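Local coordinates for protein endo-N-acetyl-beta-D-glucosaminidase (Hypocrea jecorina, PDB 4AC1) that cleaves N-linked glycans within their chitobiose core as a family 18 glycoside hydrolase, and is held responsible for the deglycosylation of the cellulases of this fungus, at residues A[2-7]-A[32-37]; A[122-127]-A[150-155]; A[159-164]-A[209-214]; A[183-188]-A[215-220]. All coordinates share one frame; numbering follows the deposited sequence. Where two conformers were deposited one is given.

In the fold
The chain folds as a (beta/alpha)8 barrel, and contacts 1, 2 and 4 each join two neighbouring parallel strands of its wall, every pair linked by a beta-alpha-beta crossover. Contact 1 comes first along the chain and contact 2 follows; the segments of contacts 3 and 4 then alternate. Contacts 2 and 4 share a border, strands 151-154 and 185-189 being neighbours, with centres about 10 Å apart; the centres of contacts 1 and 4 are about 11 Å apart, with Trp185 reaching across to contact 1. Contact 3, about 17 Å from the chain centre, joins two loops outside the wall. Three contacts thus form part of the barrel wall, while contact 3 ties its periphery through a zinc ion.

Contact 1: A[2-7]-A[32-37]; sequences LPRLIV and ALTHLI
Thr34 reaches the backbone of Leu5 with its hydroxyl, OG1 accepting a hydrogen bond from Leu5 N at 2.9 Å. With OG1 set between the backbone N and the carbonyl carbon (chi1 60°), the same oxygen also shares a 2.7 Å hydrogen bond with His35 ND1, although either could be the donor. An alanine here would probably leave Leu5 N without this acceptor and His35 ND1 without the partner that steadies its ring. The histidine runs obliquely to two neighbours on one side of the sheet: Ile6 CG1 lies 3.8 Å from His35 CB, and Arg4 CD comes to 3.9 Å from His35 CE1. Farther on, Ile6 CG2 presses on Ile37 CD1 at 3.5 Å, a tight carbon pair. On the opposite side Val7 and Leu33 cross at about a right angle, CG2 of the valine touching CD1 of the leucine at 3.6 Å. Behind these side chains the parallel ladder runs through His35 N to Leu5 O, Val7 N to His35 O and Ile37 N to Val7 O; Leu5 O takes Thr34 N as a second donor. In the barrel, strand 251-255 flanks segment 2-7 and strand 77-83 flanks 32-37. Trp185 of strand 185-189 meets the His35 ring edge-to-face, Arg4 NH1 reaches Ala214 O, and helix 270-279 packs on Leu5.

Contact 2: A[122-127]-A[150-155]; sequences MDLDVE and FLITLA. With ZN (zinc ion), chain G.
The carboxylate of Asp123 receives the hydroxyl of Thr153 on the anti side of OD1, 31° out of its plane, with OG1 donating to OD1 at 2.7 Å. The pair bridges neighbouring strands of the (beta/alpha)8 barrel, in the beta-alpha-beta unit of strand 121-125, helix 132-146 and strand 151-154. With CG anti to the backbone N (chi1 -174°), the aspartate carries its carboxylate toward the threonine hydroxyl, and the two side chains cross at about a right angle. OD2 of the same group passes 3.9 Å from Ala155 CB and is hydrogen-bonded to Tyr8 OH. The carboxylate of Asp125 also leans on Ala155, its OD1 lying 3.5 Å from CB. Met122 N meets the third flat group, the Phe150 ring, obliquely at CZ, 3.7 Å away, with Met122 CB beside it; the ring stacks on Phe146. Asp123, Asp125 and Glu127 match the DxDxE active-site signature of family 18 hydrolases, at the C-terminal end of a barrel strand and just beyond it. An alanine in place of Asp123 would probably leave Thr153 OG1 without its acceptor and Tyr8 OH without its carboxylate partner. Segments 122-127 and 150-155 run parallel, joined by Met122 N to Leu151 O, Thr153 N to Met122 O and Leu124 N to Thr153 O. At the C-terminal end the ladder weakens: Ala155 N to Leu124 O is a weak bond of 3.5 Å, and a water bonds to both atoms and to Val126 N. Glu127 OE2 binds a zinc ion together with four waters and Gln189. A second bridging water donates to Val126 O at 2.9 Å and to Ala155 O at 2.8 Å.

Contact 3: A[159-164]-A[209-214]; sequences SALEDS and NGFAPA. With ZN (zinc ion), chain I.
A zinc site joins Asp163 and Asn209, whose side chains reach toward each other tip to tip from two loops of the barrel's periphery. The metal takes OD2 of Asp163 at 2.1 Å and OD1 of Asn209 at 2.1 Å, in adjacent positions, and four waters complete the shell. Carboxylate and amide planes stand 84° apart, and the second atoms of the two groups also pair: Asn209 ND2 donates to Asp163 OD1 at 3.0 Å, approaching from above the carboxylate plane. The other N-H of that amide goes to Leu161 O at 2.9 Å, again from above the carbonyl plane, so the amide is gripped by metal and two acceptors and its rotation is fixed. One metal-bound water also donates to Asp163 OD1, at 2.6 Å. Away from the metal, Leu161 CD2 makes a CH-pi contact over one face of the Phe211 ring, 4.0 Å from its centroid and 21° off the ring normal. Ile206 of helix 201-208, which Asn209 directly follows, touches both residues, and Arg205 of that helix forms a salt bridge with Glu162. Oxygen ligands from two protein side chains and four waters, set octahedrally, are typical of a solvent-accessible surface metal site.

Contact 4: A[183-188]-A[215-220]; sequences IDWYNT and KVVAGQ
Lys215 packs against the start of segment 183-188, where segments 183-188 and 215-220 of the (beta/alpha)8 barrel come side by side in parallel, the two ends of a beta-alpha-beta crossover through helix 201-208. From its CB, 4.2 Å from Trp185 CA, the chain passes to CG at 3.8 Å from Asp184 O. A bend at chi3 (86°) then turns CE inward, to 3.1 Å from Ile183 O. The tip, NZ, makes a weak hydrogen bond to the same carbonyl oxygen and finds further acceptors in Gly180 O and Gln176 OE1. The backbone oxygen of the lysine accepts from Tyr186 N at 2.8 Å and sits at the edge of the tyrosine ring, near its plane. The ladder continues with Val217 N to Tyr186 O, Thr188 N to Val217 O and Gly219 N to Thr188 O. Gly219 has a backbone placed so that any CB would fall 2.4 Å from Thr188 O, a clash that the glycine avoids. Val217 lays CG2 obliquely against the indole of Trp185, 3.3 Å from CD1, while its CG1 runs beside Asn187, pointing the same way. Val216 turns to the other side of the sheet, where its CG1 meets Thr188 OG1 and Phe211 packs nearby. The indole is also pinned within its own segment: Trp185 NE1 donates at 2.8 Å to Asn187 OD1, which lies in the ring plane while the donor stands above the plane of the amide carbonyl.

Contact 1: A[2-7]-A[32-37]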
# COMPACT_ATOMS: atom_id res chain seq x y z
N LEU A 2 8.27 -0.07 -14.30
CA LEU A 2 8.09 -1.35 -13.64
C LEU A 2 9.43 -2.07 -13.60
O LEU A 2 10.24 -1.95 -14.54
CB LEU A 2 7.08 -2.19 -14.41
CG LEU A 2 5.68 -1.59 -14.59
CD1 LEU A 2 4.82 -2.55 -15.37
CD2 LEU A 2 5.02 -1.26 -13.25
N PRO A 3 9.68 -2.86 -12.55
CA PRO A 3 8.80 -3.17 -11.44
C PRO A 3 8.86 -2.14 -10.31
O PRO A 3 9.92 -1.57 -10.03
CB PRO A 3 9.35 -4.51 -10.93
CG PRO A 3 10.81 -4.40 -11.19
CD PRO A 3 10.92 -3.67 -12.50
N ARG A 4 7.73 -1.92 -9.66
CA ARG A 4 7.68 -1.05 -8.48
C ARG A 4 8.26 -1.79 -7.28
O ARG A 4 8.15 -3.02 -7.18
CB ARG A 4 6.24 -0.64 -8.18
CG ARG A 4 5.52 -0.02 -9.38
CD ARG A 4 4.09 0.31 -9.03
NE ARG A 4 3.27 0.69 -10.18
CZ ARG A 4 2.58 -0.16 -10.94
NH1 ARG A 4 2.65 -1.46 -10.72
NH2 ARG A 4 1.82 0.29 -11.93
N LEU A 5 8.90 -1.04 -6.39
CA LEU A 5 9.29 -1.55 -5.09
C LEU A 5 8.71 -0.61 -4.06
O LEU A 5 9.10 0.56 -3.98
CB LEU A 5 10.82 -1.63 -4.93
CG LEU A 5 11.31 -2.10 -3.55
CD1 LEU A 5 10.74 -3.48 -3.16
CD2 LEU A 5 12.83 -2.10 -3.46
N ILE A 6 7.77 -1.13 -3.29
CA ILE A 6 6.91 -0.33 -2.43
C ILE A 6 7.10 -0.79 -1.00
O ILE A 6 7.08 -1.99 -0.73
CB ILE A 6 5.45 -0.56 -2.82
CG1 ILE A 6 5.21 -0.09 -4.27
CG2 ILE A 6 4.48 0.13 -1.84
CD1 ILE A 6 4.29 -0.99 -5.05
N VAL A 7 7.31 0.14 -0.08
CA VAL A 7 7.46 -0.17 1.34
C VAL A 7 6.42 0.59 2.15
O VAL A 7 6.31 1.83 2.04
CB VAL A 7 8.86 0.20 1.85
CG1 VAL A 7 8.93 0.14 3.40
CG2 VAL A 7 9.91 -0.70 1.22
N ALA A 32 16.31 0.25 -5.10
CA ALA A 32 15.54 0.97 -6.10
C ALA A 32 14.11 1.13 -5.60
O ALA A 32 13.17 0.57 -6.16
CB ALA A 32 15.58 0.24 -7.45
N LEU A 33 13.96 1.87 -4.50
CA LEU A 33 12.65 2.11 -3.93
C LEU A 33 11.87 3.05 -4.84
O LEU A 33 12.39 4.10 -5.21
CB LEU A 33 12.78 2.77 -2.56
CG LEU A 33 11.47 2.97 -1.80
CD1 LEU A 33 10.93 1.64 -1.32
CD2 LEU A 33 11.68 3.90 -0.63
N THR A 34 10.66 2.67 -5.25
CA THR A 34 9.85 3.57 -6.07
C THR A 34 8.77 4.30 -5.28
O THR A 34 8.41 5.41 -5.63
CB THR A 34 9.24 2.84 -7.27
OG1 THR A 34 8.41 1.78 -6.81
CG2 THR A 34 10.33 2.27 -8.17
N HIS A 35 8.25 3.67 -4.21
CA HIS A 35 7.14 4.23 -3.45
C HIS A 35 7.30 3.97 -1.97
O HIS A 35 7.63 2.84 -1.59
CB HIS A 35 5.81 3.60 -3.92
CG HIS A 35 5.52 3.85 -5.36
ND1 HIS A 35 6.08 3.09 -6.36
CD2 HIS A 35 4.79 4.81 -5.96
CE1 HIS A 35 5.69 3.57 -7.53
NE2 HIS A 35 4.91 4.61 -7.31
N LEU A 36 7.02 4.98 -1.15
CA LEU A 36 7.00 4.84 0.30
C LEU A 36 5.58 5.21 0.72
O LEU A 36 5.12 6.32 0.41
CB LEU A 36 8.03 5.78 0.94
CG LEU A 36 8.33 5.70 2.45
CD1 LEU A 36 7.21 6.23 3.33
CD2 LEU A 36 8.77 4.29 2.90
N ILE A 37 4.89 4.29 1.41
CA ILE A 37 3.50 4.50 1.81
C ILE A 37 3.43 4.74 3.33
O ILE A 37 3.62 3.82 4.13
CB ILE A 37 2.57 3.33 1.37
CG1 ILE A 37 2.69 3.10 -0.14
CG2 ILE A 37 1.12 3.65 1.76
CD1 ILE A 37 1.79 2.00 -0.70
O HOH W 1 12.28 -1.14 -8.26

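Contact 2: A[122-127]-A[150-155]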
# COMPACT_ATOMS: atom_id res chain seq x y z
N MET A 122 -2.75 7.95 -2.71
CA MET A 122 -3.46 7.35 -1.59
C MET A 122 -3.81 5.90 -1.89
O MET A 122 -4.42 5.60 -2.92
CB MET A 122 -4.71 8.18 -1.24
CG MET A 122 -5.48 7.71 -0.00
SD MET A 122 -4.56 7.70 1.55
CE MET A 122 -3.90 9.36 1.52
N ASP A 123 -3.44 5.02 -0.95
CA ASP A 123 -3.79 3.60 -0.96
C ASP A 123 -5.01 3.44 -0.07
O ASP A 123 -5.03 3.89 1.07
CB ASP A 123 -2.61 2.78 -0.42
CG ASP A 123 -2.81 1.28 -0.52
OD1 ASP A 123 -3.23 0.74 -1.57
OD2 ASP A 123 -2.49 0.59 0.48
N LEU A 124 -6.05 2.82 -0.64
CA LEU A 124 -7.28 2.52 0.09
C LEU A 124 -7.23 1.05 0.48
O LEU A 124 -7.54 0.17 -0.34
CB LEU A 124 -8.53 2.81 -0.75
CG LEU A 124 -8.78 4.21 -1.34
CD1 LEU A 124 -8.57 5.32 -0.33
CD2 LEU A 124 -7.93 4.46 -2.55
N ASP A 125 -6.80 0.80 1.72
CA ASP A 125 -6.60 -0.56 2.23
C ASP A 125 -7.82 -0.94 3.04
O ASP A 125 -7.91 -0.69 4.24
CB ASP A 125 -5.33 -0.60 3.06
CG ASP A 125 -4.94 -2.00 3.51
OD1 ASP A 125 -5.65 -2.99 3.27
OD2 ASP A 125 -3.87 -2.08 4.18
N VAL A 126 -8.80 -1.52 2.35
CA VAL A 126 -10.13 -1.72 2.92
C VAL A 126 -10.22 -3.11 3.53
O VAL A 126 -10.26 -4.12 2.83
CB VAL A 126 -11.22 -1.51 1.84
CG1 VAL A 126 -12.60 -1.68 2.45
CG2 VAL A 126 -11.07 -0.12 1.19
N GLU A 127 -10.18 -3.15 4.86
CA GLU A 127 -10.16 -4.42 5.58
C GLU A 127 -11.46 -4.70 6.34
O GLU A 127 -11.53 -5.67 7.10
CB GLU A 127 -8.92 -4.53 6.49
CG GLU A 127 -7.58 -4.55 5.76
CD GLU A 127 -6.40 -4.75 6.70
OE1 GLU A 127 -6.59 -5.25 7.82
OE2 GLU A 127 -5.27 -4.40 6.31
N PHE A 150 -2.23 11.75 -9.93
CA PHE A 150 -2.30 11.33 -8.52
C PHE A 150 -2.41 9.81 -8.46
O PHE A 150 -3.12 9.21 -9.26
CB PHE A 150 -3.52 11.96 -7.87
CG PHE A 150 -3.58 11.78 -6.37
CD1 PHE A 150 -2.71 12.48 -5.54
CD2 PHE A 150 -4.52 10.94 -5.79
CE1 PHE A 150 -2.76 12.33 -4.16
CE2 PHE A 150 -4.57 10.78 -4.40
CZ PHE A 150 -3.69 11.47 -3.59
N LEU A 151 -1.67 9.18 -7.56
CA LEU A 151 -1.67 7.71 -7.49
C LEU A 151 -2.81 7.22 -6.62
O LEU A 151 -2.97 7.67 -5.50
CB LEU A 151 -0.33 7.17 -6.98
CG LEU A 151 0.85 7.49 -7.91
CD1 LEU A 151 2.14 7.03 -7.28
CD2 LEU A 151 0.67 6.87 -9.31
N ILE A 152 -3.63 6.32 -7.16
CA ILE A 152 -4.71 5.71 -6.39
C ILE A 152 -4.53 4.21 -6.45
O ILE A 152 -4.52 3.62 -7.53
CB ILE A 152 -6.11 6.11 -6.91
CG1 ILE A 152 -6.29 7.64 -6.85
CG2 ILE A 152 -7.21 5.44 -6.09
CD1 ILE A 152 -7.61 8.17 -7.41
N THR A 153 -4.38 3.59 -5.29
CA THR A 153 -4.20 2.15 -5.22
C THR A 153 -5.15 1.54 -4.20
O THR A 153 -5.76 2.25 -3.40
CB THR A 153 -2.73 1.78 -4.91
OG1 THR A 153 -2.38 2.27 -3.62
CG2 THR A 153 -1.80 2.41 -5.92
N LEU A 154 -5.31 0.22 -4.26
CA LEU A 154 -6.02 -0.52 -3.22
C LEU A 154 -5.14 -1.68 -2.79
O LEU A 154 -4.17 -2.00 -3.47
CB LEU A 154 -7.39 -1.00 -3.69
CG LEU A 154 -8.39 0.12 -3.99
CD1 LEU A 154 -8.35 0.54 -5.47
CD2 LEU A 154 -9.78 -0.26 -3.53
N ALA A 155 -5.50 -2.31 -1.67
CA ALA A 155 -4.76 -3.44 -1.14
C ALA A 155 -5.67 -4.66 -0.93
O ALA A 155 -5.86 -5.11 0.20
CB ALA A 155 -4.06 -3.02 0.17
ZN ZN G . -3.38 -4.97 6.88
O HOH W 2 -8.16 -2.50 -0.32
O HOH W 3 -8.21 -5.72 1.59
O HOH W 4 -3.94 -5.28 8.66
O HOH W 5 -3.54 -7.04 6.04
O HOH W 6 -2.85 -2.98 7.48
O HOH W 7 -1.40 -5.55 7.55

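Contact 3: A[159-164]-A[209-214]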
# COMPACT_ATOMS: atom_id res chain seq x y z
N SER A 159 -6.84 -13.55 -2.68
CA SER A 159 -8.04 -14.31 -3.03
C SER A 159 -9.20 -13.40 -3.45
O SER A 159 -10.12 -13.84 -4.12
CB SER A 159 -8.46 -15.23 -1.88
OG SER A 159 -8.52 -14.52 -0.67
N ALA A 160 -9.18 -12.13 -3.05
CA ALA A 160 -10.23 -11.19 -3.47
C ALA A 160 -10.16 -10.86 -4.96
O ALA A 160 -11.14 -10.37 -5.54
CB ALA A 160 -10.19 -9.92 -2.65
N LEU A 161 -9.02 -11.15 -5.57
CA LEU A 161 -8.84 -10.97 -7.02
C LEU A 161 -9.05 -12.28 -7.79
O LEU A 161 -8.84 -12.35 -9.00
CB LEU A 161 -7.47 -10.38 -7.32
CG LEU A 161 -7.11 -9.05 -6.65
CD1 LEU A 161 -5.81 -8.52 -7.20
CD2 LEU A 161 -8.23 -8.03 -6.76
N GLU A 162 -9.47 -13.31 -7.05
CA GLU A 162 -9.73 -14.66 -7.57
C GLU A 162 -11.15 -15.12 -7.23
O GLU A 162 -11.38 -16.32 -7.04
CB GLU A 162 -8.73 -15.65 -6.97
CG GLU A 162 -7.28 -15.32 -7.28
CD GLU A 162 -6.31 -16.09 -6.41
OE1 GLU A 162 -6.09 -15.70 -5.24
OE2 GLU A 162 -5.75 -17.10 -6.88
N ASP A 163 -12.10 -14.19 -7.14
CA ASP A 163 -13.51 -14.51 -6.88
C ASP A 163 -13.73 -15.23 -5.55
O ASP A 163 -14.67 -16.04 -5.41
CB ASP A 163 -14.11 -15.33 -8.05
CG ASP A 163 -13.85 -14.71 -9.41
OD1 ASP A 163 -13.98 -13.47 -9.54
OD2 ASP A 163 -13.51 -15.46 -10.36
N SER A 164 -12.89 -14.94 -4.56
CA SER A 164 -12.91 -15.67 -3.30
C SER A 164 -12.74 -14.74 -2.08
O SER A 164 -13.11 -13.57 -2.12
CB SER A 164 -11.86 -16.79 -3.35
OG SER A 164 -12.00 -17.69 -2.27
N ASN A 209 -8.01 -13.84 -14.22
CA ASN A 209 -9.28 -13.25 -13.77
C ASN A 209 -9.43 -11.77 -14.17
O ASN A 209 -10.33 -11.08 -13.69
CB ASN A 209 -9.46 -13.41 -12.25
CG ASN A 209 -10.92 -13.40 -11.84
OD1 ASN A 209 -11.79 -13.89 -12.58
ND2 ASN A 209 -11.21 -12.87 -10.66
N GLY A 210 -8.54 -11.28 -15.04
CA GLY A 210 -8.67 -9.95 -15.63
C GLY A 210 -7.88 -8.81 -14.99
O GLY A 210 -8.16 -7.64 -15.24
N PHE A 211 -6.90 -9.15 -14.17
CA PHE A 211 -6.04 -8.13 -13.55
C PHE A 211 -4.67 -8.19 -14.20
O PHE A 211 -3.95 -9.17 -14.03
CB PHE A 211 -5.97 -8.30 -12.03
CG PHE A 211 -7.31 -8.18 -11.35
CD1 PHE A 211 -7.82 -6.93 -10.99
CD2 PHE A 211 -8.08 -9.31 -11.10
CE1 PHE A 211 -9.07 -6.81 -10.40
CE2 PHE A 211 -9.33 -9.20 -10.50
CZ PHE A 211 -9.83 -7.95 -10.15
N ALA A 212 -4.31 -7.14 -14.94
CA ALA A 212 -3.06 -7.10 -15.70
C ALA A 212 -1.85 -7.21 -14.79
O ALA A 212 -1.82 -6.62 -13.71
CB ALA A 212 -2.97 -5.82 -16.52
N PRO A 213 -0.83 -7.97 -15.22
CA PRO A 213 0.40 -8.06 -14.42
C PRO A 213 0.95 -6.69 -14.00
O PRO A 213 1.39 -6.53 -12.87
CB PRO A 213 1.38 -8.76 -15.37
CG PRO A 213 0.52 -9.61 -16.21
CD PRO A 213 -0.75 -8.82 -16.43
N ALA A 214 0.90 -5.71 -14.90
CA ALA A 214 1.37 -4.36 -14.58
C ALA A 214 0.64 -3.75 -13.38
O ALA A 214 1.19 -2.87 -12.71
CB ALA A 214 1.25 -3.44 -15.80
ZN ZN I . -13.65 -14.78 -12.38
O HOH W 8 -14.48 -13.00 -12.09
O HOH W 9 -15.49 -15.68 -12.47
O HOH W 10 -12.80 -16.71 -12.92
O HOH W 11 -13.83 -14.48 -14.28

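Contact 4: A[183-188]-A[215-220]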
# COMPACT_ATOMS: atom_id res chain seq x y z
N ILE A 183 -7.40 3.46 -11.28
CA ILE A 183 -6.64 2.74 -10.25
C ILE A 183 -5.29 2.38 -10.85
O ILE A 183 -5.23 1.74 -11.90
CB ILE A 183 -7.39 1.48 -9.78
CG1 ILE A 183 -8.69 1.86 -9.05
CG2 ILE A 183 -6.49 0.61 -8.91
CD1 ILE A 183 -9.69 0.74 -8.93
N ASP A 184 -4.22 2.80 -10.20
CA ASP A 184 -2.89 2.58 -10.75
C ASP A 184 -2.38 1.16 -10.56
O ASP A 184 -1.77 0.61 -11.48
CB ASP A 184 -1.90 3.64 -10.25
CG ASP A 184 -2.30 5.01 -10.68
OD1 ASP A 184 -2.09 5.34 -11.88
OD2 ASP A 184 -2.90 5.76 -9.89
N TRP A 185 -2.62 0.58 -9.39
CA TRP A 185 -2.28 -0.82 -9.14
C TRP A 185 -2.93 -1.33 -7.86
O TRP A 185 -3.53 -0.56 -7.10
CB TRP A 185 -0.75 -1.07 -9.12
CG TRP A 185 -0.04 -0.59 -7.89
CD1 TRP A 185 0.12 -1.27 -6.72
CD2 TRP A 185 0.62 0.68 -7.71
NE1 TRP A 185 0.83 -0.52 -5.81
CE2 TRP A 185 1.16 0.68 -6.40
CE3 TRP A 185 0.80 1.81 -8.52
CZ2 TRP A 185 1.84 1.77 -5.87
CZ3 TRP A 185 1.50 2.89 -7.99
CH2 TRP A 185 2.01 2.86 -6.68
N TYR A 186 -2.81 -2.64 -7.67
CA TYR A 186 -3.32 -3.34 -6.50
C TYR A 186 -2.15 -3.89 -5.69
O TYR A 186 -1.35 -4.71 -6.19
CB TYR A 186 -4.25 -4.48 -6.94
CG TYR A 186 -5.43 -4.02 -7.78
CD1 TYR A 186 -6.59 -3.54 -7.16
CD2 TYR A 186 -5.39 -4.07 -9.18
CE1 TYR A 186 -7.66 -3.11 -7.91
CE2 TYR A 186 -6.48 -3.63 -9.94
CZ TYR A 186 -7.61 -3.17 -9.29
OH TYR A 186 -8.68 -2.73 -10.05
N ASN A 187 -2.03 -3.41 -4.45
CA ASN A 187 -1.05 -3.89 -3.49
C ASN A 187 -1.59 -5.20 -2.94
O ASN A 187 -2.32 -5.22 -1.94
CB ASN A 187 -0.89 -2.87 -2.37
CG ASN A 187 -0.20 -1.62 -2.84
OD1 ASN A 187 0.96 -1.67 -3.27
ND2 ASN A 187 -0.91 -0.49 -2.77
N THR A 188 -1.27 -6.29 -3.62
CA THR A 188 -2.03 -7.52 -3.44
C THR A 188 -1.43 -8.35 -2.31
O THR A 188 -0.24 -8.68 -2.33
CB THR A 188 -2.15 -8.28 -4.77
OG1 THR A 188 -2.72 -7.42 -5.76
CG2 THR A 188 -3.07 -9.48 -4.64
N LYS A 215 -0.58 -4.21 -13.11
CA LYS A 215 -1.34 -3.67 -11.98
C LYS A 215 -1.37 -4.58 -10.75
O LYS A 215 -2.01 -4.24 -9.76
CB LYS A 215 -2.77 -3.36 -12.40
CG LYS A 215 -2.86 -2.36 -13.53
CD LYS A 215 -4.31 -2.16 -13.87
CE LYS A 215 -4.84 -1.10 -12.95
NZ LYS A 215 -6.24 -0.71 -13.26
N VAL A 216 -0.70 -5.72 -10.81
CA VAL A 216 -0.68 -6.64 -9.66
C VAL A 216 0.71 -6.63 -9.02
O VAL A 216 1.66 -7.21 -9.54
CB VAL A 216 -1.11 -8.08 -10.06
CG1 VAL A 216 -1.16 -8.95 -8.82
CG2 VAL A 216 -2.46 -8.05 -10.74
N VAL A 217 0.82 -5.90 -7.92
CA VAL A 217 2.01 -5.87 -7.09
C VAL A 217 1.92 -7.01 -6.08
O VAL A 217 0.90 -7.19 -5.41
CB VAL A 217 2.13 -4.50 -6.36
CG1 VAL A 217 3.11 -4.56 -5.21
CG2 VAL A 217 2.56 -3.44 -7.35
N ALA A 218 2.99 -7.81 -6.04
CA ALA A 218 3.09 -8.94 -5.11
C ALA A 218 3.43 -8.50 -3.70
O ALA A 218 4.59 -8.20 -3.39
CB ALA A 218 4.09 -9.94 -5.62
N GLY A 219 2.42 -8.47 -2.85
CA GLY A 219 2.61 -8.09 -1.46
C GLY A 219 3.19 -9.19 -0.63
O GLY A 219 2.79 -10.36 -0.76
N GLN A 220 4.10 -8.80 0.25
CA GLN A 220 4.86 -9.72 1.11
C GLN A 220 5.00 -9.20 2.53
O GLN A 220 5.27 -8.01 2.75
CB GLN A 220 6.27 -9.90 0.54
CG GLN A 220 6.31 -10.65 -0.78
CD GLN A 220 6.09 -12.13 -0.57
OE1 GLN A 220 7.03 -12.86 -0.28
NE2 GLN A 220 4.85 -12.58 -0.71